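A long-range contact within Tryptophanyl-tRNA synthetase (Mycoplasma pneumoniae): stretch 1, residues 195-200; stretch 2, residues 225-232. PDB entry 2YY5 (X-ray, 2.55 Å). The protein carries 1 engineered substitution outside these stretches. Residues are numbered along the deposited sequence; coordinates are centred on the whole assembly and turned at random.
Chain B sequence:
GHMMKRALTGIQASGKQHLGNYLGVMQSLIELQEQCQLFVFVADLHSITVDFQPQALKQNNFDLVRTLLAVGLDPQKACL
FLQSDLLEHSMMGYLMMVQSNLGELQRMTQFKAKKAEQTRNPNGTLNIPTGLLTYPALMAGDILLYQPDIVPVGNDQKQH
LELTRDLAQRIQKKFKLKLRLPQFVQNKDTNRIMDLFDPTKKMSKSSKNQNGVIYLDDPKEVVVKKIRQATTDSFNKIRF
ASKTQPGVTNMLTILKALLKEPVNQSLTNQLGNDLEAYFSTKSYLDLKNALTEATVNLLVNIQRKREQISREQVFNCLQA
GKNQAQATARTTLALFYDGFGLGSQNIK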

ATOM      1  N   ASP B 195     -13.539 -22.271 -20.370  1.00 23.23           N
ATOM      2  CA  ASP B 195     -12.704 -23.431 -20.105  1.00 24.20           C
ATOM      3  C   ASP B 195     -13.117 -24.557 -21.062  1.00 24.13           C
ATOM      4  O   ASP B 195     -14.306 -24.831 -21.211  1.00 21.50           O
ATOM      5  N   LEU B 196     -12.141 -25.198 -21.710  1.00 23.22           N
ATOM      6  CA  LEU B 196     -12.423 -26.271 -22.662  1.00 27.14           C
ATOM      7  C   LEU B 196     -13.025 -27.546 -22.070  1.00 28.15           C
ATOM      8  O   LEU B 196     -13.682 -28.303 -22.782  1.00 30.66           O
ATOM      9  N   PHE B 197     -12.795 -27.792 -20.783  1.00 29.36           N
ATOM     10  CA  PHE B 197     -13.337 -28.978 -20.118  1.00 28.14           C
ATOM     11  C   PHE B 197     -14.703 -28.696 -19.476  1.00 28.59           C
ATOM     12  O   PHE B 197     -15.613 -29.531 -19.518  1.00 24.74           O
ATOM     13  N   ASP B 198     -14.825 -27.527 -18.860  1.00 22.82           N
ATOM     14  CA  ASP B 198     -16.078 -27.111 -18.244  1.00 24.93           C
ATOM     15  C   ASP B 198     -16.396 -25.733 -18.814  1.00 24.39           C
ATOM     16  O   ASP B 198     -16.041 -24.709 -18.237  1.00 25.97           O
ATOM     17  N   PRO B 199     -17.077 -25.693 -19.962  1.00 23.07           N
ATOM     18  CA  PRO B 199     -17.429 -24.429 -20.608  1.00 22.39           C
ATOM     19  C   PRO B 199     -18.375 -23.483 -19.854  1.00 26.24           C
ATOM     20  O   PRO B 199     -18.737 -22.424 -20.378  1.00 24.99           O
ATOM     21  N   THR B 200     -18.764 -23.848 -18.632  1.00 24.38           N
ATOM     22  CA  THR B 200     -19.646 -22.996 -17.831  1.00 31.26           C
ATOM     23  C   THR B 200     -18.801 -22.072 -16.953  1.00 35.64           C
ATOM     24  O   THR B 200     -19.327 -21.266 -16.175  1.00 37.40           O
ATOM     25  N   LYS B 225      -4.362 -32.607 -28.152  1.00 22.51           N
ATOM     26  CA  LYS B 225      -5.113 -33.445 -27.220  1.00 27.22           C
ATOM     27  C   LYS B 225      -6.210 -32.679 -26.470  1.00 29.16           C
ATOM     28  O   LYS B 225      -7.347 -33.145 -26.353  1.00 28.20           O
ATOM     29  N   LYS B 226      -5.867 -31.500 -25.962  1.00 29.39           N
ATOM     30  CA  LYS B 226      -6.820 -30.698 -25.199  1.00 28.20           C
ATOM     31  C   LYS B 226      -8.076 -30.330 -25.966  1.00 27.26           C
ATOM     32  O   LYS B 226      -9.180 -30.392 -25.426  1.00 26.98           O
ATOM     33  N   ILE B 227      -7.903 -29.945 -27.224  1.00 26.50           N
ATOM     34  CA  ILE B 227      -9.024 -29.546 -28.052  1.00 24.94           C
ATOM     35  C   ILE B 227      -9.861 -30.747 -28.462  1.00 30.83           C
ATOM     36  O   ILE B 227     -11.094 -30.683 -28.446  1.00 32.63           O
ATOM     37  N   ARG B 228      -9.198 -31.848 -28.801  1.00 27.92           N
ATOM     38  CA  ARG B 228      -9.902 -33.060 -29.197  1.00 30.18           C
ATOM     39  C   ARG B 228     -10.835 -33.527 -28.090  1.00 30.01           C
ATOM     40  O   ARG B 228     -11.850 -34.157 -28.354  1.00 29.73           O
ATOM     41  N   GLN B 229     -10.472 -33.218 -26.850  1.00 31.66           N
ATOM     42  CA  GLN B 229     -11.250 -33.616 -25.679  1.00 30.24           C
ATOM     43  C   GLN B 229     -12.204 -32.533 -25.180  1.00 29.59           C
ATOM     44  O   GLN B 229     -12.879 -32.721 -24.164  1.00 24.68           O
ATOM     45  N   ALA B 230     -12.243 -31.395 -25.865  1.00 30.74           N
ATOM     46  CA  ALA B 230     -13.119 -30.299 -25.450  1.00 31.74           C
ATOM     47  C   ALA B 230     -14.548 -30.797 -25.309  1.00 28.76           C
ATOM     48  O   ALA B 230     -15.096 -31.397 -26.235  1.00 27.42           O
ATOM     49  N   THR B 231     -15.151 -30.551 -24.149  1.00 29.74           N
ATOM     50  CA  THR B 231     -16.519 -30.988 -23.910  1.00 30.48           C
ATOM     51  C   THR B 231     -17.495 -30.212 -24.801  1.00 31.20           C
ATOM     52  O   THR B 231     -17.435 -28.985 -24.890  1.00 28.01           O
ATOM     53  N   THR B 232     -18.377 -30.942 -25.480  1.00 30.00           N
ATOM     54  CA  THR B 232     -19.365 -30.332 -26.363  1.00 28.94           C
ATOM     55  C   THR B 232     -20.767 -30.571 -25.800  1.00 27.37           C
ATOM     56  O   THR B 232     -21.101 -30.088 -24.720  1.00 28.56           O
TER

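A single threonine, T231, carries most of the polar business of this contact, using both its backbone and its side chain to satisfy two successive carbonyls of a stretch that has neither helix nor strand. The arrangement illustrates a general principle: where an irregular segment meets the loop that follows a helix, with no strand pairing to set a repeating pattern of bonds, peptide groups can be paired one by one, and a short polar side chain close to the backbone is well suited to the task.

The first bond is conventional. The amide of T231 donates to the carbonyl of L196, with N to O at 3.0 Å and an angle of 149° at the hydrogen. The second comes from the side chain. T231 points toward stretch 1 and takes the p rotamer (chi1 66°), which places OG1 2.9 Å from F197 O, to which it donates. That carbonyl needs caution, because F197 O also lies 2.8 Å from T231 CG2, too close for a sound model, so the position of the acceptor is less certain than that of L196 O. The same hydroxyl oxygen approaches the proline ring, with T231 OG1 3.0 Å from P199 CD. P199 itself points toward stretch 2, its ring in the C-gamma endo pucker.

The carbonyl of L196 is a small hub. Besides the T231 amide, it receives a CA-H...O contact from A230, whose CA lies 3.4 Å from L196 O. Water 1 lies 3.1 Å from L196 O and 2.9 Å from T231 O, in a position to link the two carbonyls, although it has more acceptors within reach than protons to give.

Beside this polar seam lies an apolar one, built around L196. Its CA-to-CB bond runs sideways, but the m,t rotamer (chi1 -74°, chi2 -170°) brings the end of the side chain nearer to stretch 2. There CD1 of L196 sits 4.0 Å from CG1 of I227 and 4.1 Å from the backbone O of K226, while CD2 of L196 lies 4.2 Å from CB of A230. The two methyls thus reach different neighbours around the point where the helical part of stretch 2 gives way to loop. I227, with chi1 m and chi2 t, points away from stretch 1 at its CB, yet its CG1 still meets the leucine. K226 contributes little by its side chain, whose extended end leads away to a polar partner elsewhere in the structure.

F197 also points away, in the t rotamer, and its ring makes a marginal, oblique contact, CD1 to T231 CG2 at 3.9 Å. Its backbone matters more, and the fold that presents it is braced from within stretch 1: OD1 of D195 accepts from F197 N at 2.7 Å and from D198 N at 2.8 Å. D195 does not touch stretch 2, but its carboxylate ties down the turn whose carbonyls T231 engages.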

ATOM      1  CB  ASP B 195     -12.904 -23.839 -18.640  1.00 24.35           C
ATOM      2  CG  ASP B 195     -12.044 -25.007 -18.232  1.00 23.89           C
ATOM      3  OD1 ASP B 195     -12.350 -26.144 -18.649  1.00 20.79           O
ATOM      4  OD2 ASP B 195     -11.063 -24.785 -17.488  1.00 26.58           O
ATOM      5  CB  LEU B 196     -11.161 -26.635 -23.453  1.00 25.73           C
ATOM      6  CG  LEU B 196     -10.705 -25.653 -24.537  1.00 29.64           C
ATOM      7  CD1 LEU B 196      -9.602 -26.292 -25.362  1.00 26.51           C
ATOM      8  CD2 LEU B 196     -11.873 -25.292 -25.439  1.00 30.79           C
ATOM      9  CB  PHE B 197     -12.369 -29.479 -19.051  1.00 27.03           C
ATOM     10  CG  PHE B 197     -12.974 -30.490 -18.122  1.00 32.54           C
ATOM     11  CD1 PHE B 197     -13.333 -31.753 -18.579  1.00 28.40           C
ATOM     12  CD2 PHE B 197     -13.222 -30.162 -16.792  1.00 31.65           C
ATOM     13  CE1 PHE B 197     -13.928 -32.671 -17.726  1.00 27.92           C
ATOM     14  CE2 PHE B 197     -13.818 -31.074 -15.932  1.00 25.52           C
ATOM     15  CZ  PHE B 197     -14.173 -32.329 -16.399  1.00 31.81           C
ATOM     16  CB  ASP B 198     -15.941 -27.020 -16.728  1.00 25.17           C
ATOM     17  CG  ASP B 198     -17.235 -26.584 -16.058  1.00 25.20           C
ATOM     18  OD1 ASP B 198     -18.204 -26.259 -16.781  1.00 20.62           O
ATOM     19  OD2 ASP B 198     -17.281 -26.563 -14.813  1.00 24.41           O
ATOM     20  CB  PRO B 199     -17.978 -24.885 -21.959  1.00 19.83           C
ATOM     21  CG  PRO B 199     -18.585 -26.196 -21.641  1.00 18.97           C
ATOM     22  CD  PRO B 199     -17.569 -26.839 -20.744  1.00 13.16           C
ATOM     23  CB  THR B 200     -20.565 -23.829 -16.911  1.00 32.82           C
ATOM     24  OG1 THR B 200     -19.775 -24.512 -15.930  1.00 38.11           O
ATOM     25  CG2 THR B 200     -21.345 -24.852 -17.725  1.00 40.76           C
ATOM     26  CB  LYS B 225      -4.169 -34.096 -26.201  1.00 28.58           C
ATOM     27  CG  LYS B 225      -4.849 -35.148 -25.312  1.00 38.50           C
ATOM     28  CD  LYS B 225      -4.025 -35.501 -24.069  1.00 44.45           C
ATOM     29  CE  LYS B 225      -4.041 -34.368 -23.038  1.00 52.36           C
ATOM     30  NZ  LYS B 225      -3.300 -34.702 -21.780  1.00 52.91           N
ATOM     31  CB  LYS B 226      -6.144 -29.423 -24.691  1.00 23.57           C
ATOM     32  CG  LYS B 226      -5.102 -29.684 -23.637  1.00 21.69           C
ATOM     33  CD  LYS B 226      -4.511 -28.407 -23.103  1.00 18.76           C
ATOM     34  CE  LYS B 226      -3.593 -28.725 -21.942  1.00 15.53           C
ATOM     35  NZ  LYS B 226      -3.024 -27.505 -21.343  1.00 11.67           N
ATOM     36  CB  ILE B 227      -8.516 -28.762 -29.276  1.00 20.46           C
ATOM     37  CG1 ILE B 227      -7.943 -27.421 -28.799  1.00 20.70           C
ATOM     38  CG2 ILE B 227      -9.638 -28.534 -30.266  1.00 19.29           C
ATOM     39  CD1 ILE B 227      -7.088 -26.699 -29.806  1.00 24.18           C
ATOM     40  CB  ARG B 228      -8.914 -34.181 -29.492  1.00 36.12           C
ATOM     41  CG  ARG B 228      -9.582 -35.466 -29.947  1.00 47.38           C
ATOM     42  CD  ARG B 228      -9.561 -35.554 -31.453  1.00 56.39           C
ATOM     43  NE  ARG B 228      -8.181 -35.556 -31.926  1.00 67.97           N
ATOM     44  CZ  ARG B 228      -7.820 -35.551 -33.205  1.00 69.58           C
ATOM     45  NH1 ARG B 228      -6.534 -35.554 -33.530  1.00 71.10           N
ATOM     46  NH2 ARG B 228      -8.742 -35.540 -34.154  1.00 71.15           N
ATOM     47  CB  GLN B 229     -10.320 -33.971 -24.518  1.00 32.24           C
ATOM     48  CG  GLN B 229      -9.214 -34.954 -24.819  1.00 39.11           C
ATOM     49  CD  GLN B 229      -8.218 -35.016 -23.677  1.00 48.41           C
ATOM     50  OE1 GLN B 229      -7.580 -34.014 -23.336  1.00 52.02           O
ATOM     51  NE2 GLN B 229      -8.086 -36.188 -23.068  1.00 51.15           N
ATOM     52  CB  ALA B 230     -13.058 -29.156 -26.468  1.00 34.87           C
ATOM     53  CB  THR B 231     -16.918 -30.812 -22.417  1.00 31.87           C
ATOM     54  OG1 THR B 231     -16.952 -29.427 -22.082  1.00 35.08           O
ATOM     55  CG2 THR B 231     -15.916 -31.513 -21.511  1.00 31.25           C
ATOM     56  CB  THR B 232     -19.267 -30.918 -27.802  1.00 29.11           C
ATOM     57  OG1 THR B 232     -19.409 -32.343 -27.751  1.00 29.78           O
ATOM     58  CG2 THR B 232     -17.921 -30.587 -28.431  1.00 16.73           C
TER
HETATM   59  O   HOH W   1     -15.418 -26.915 -24.878  1.00 22.94           O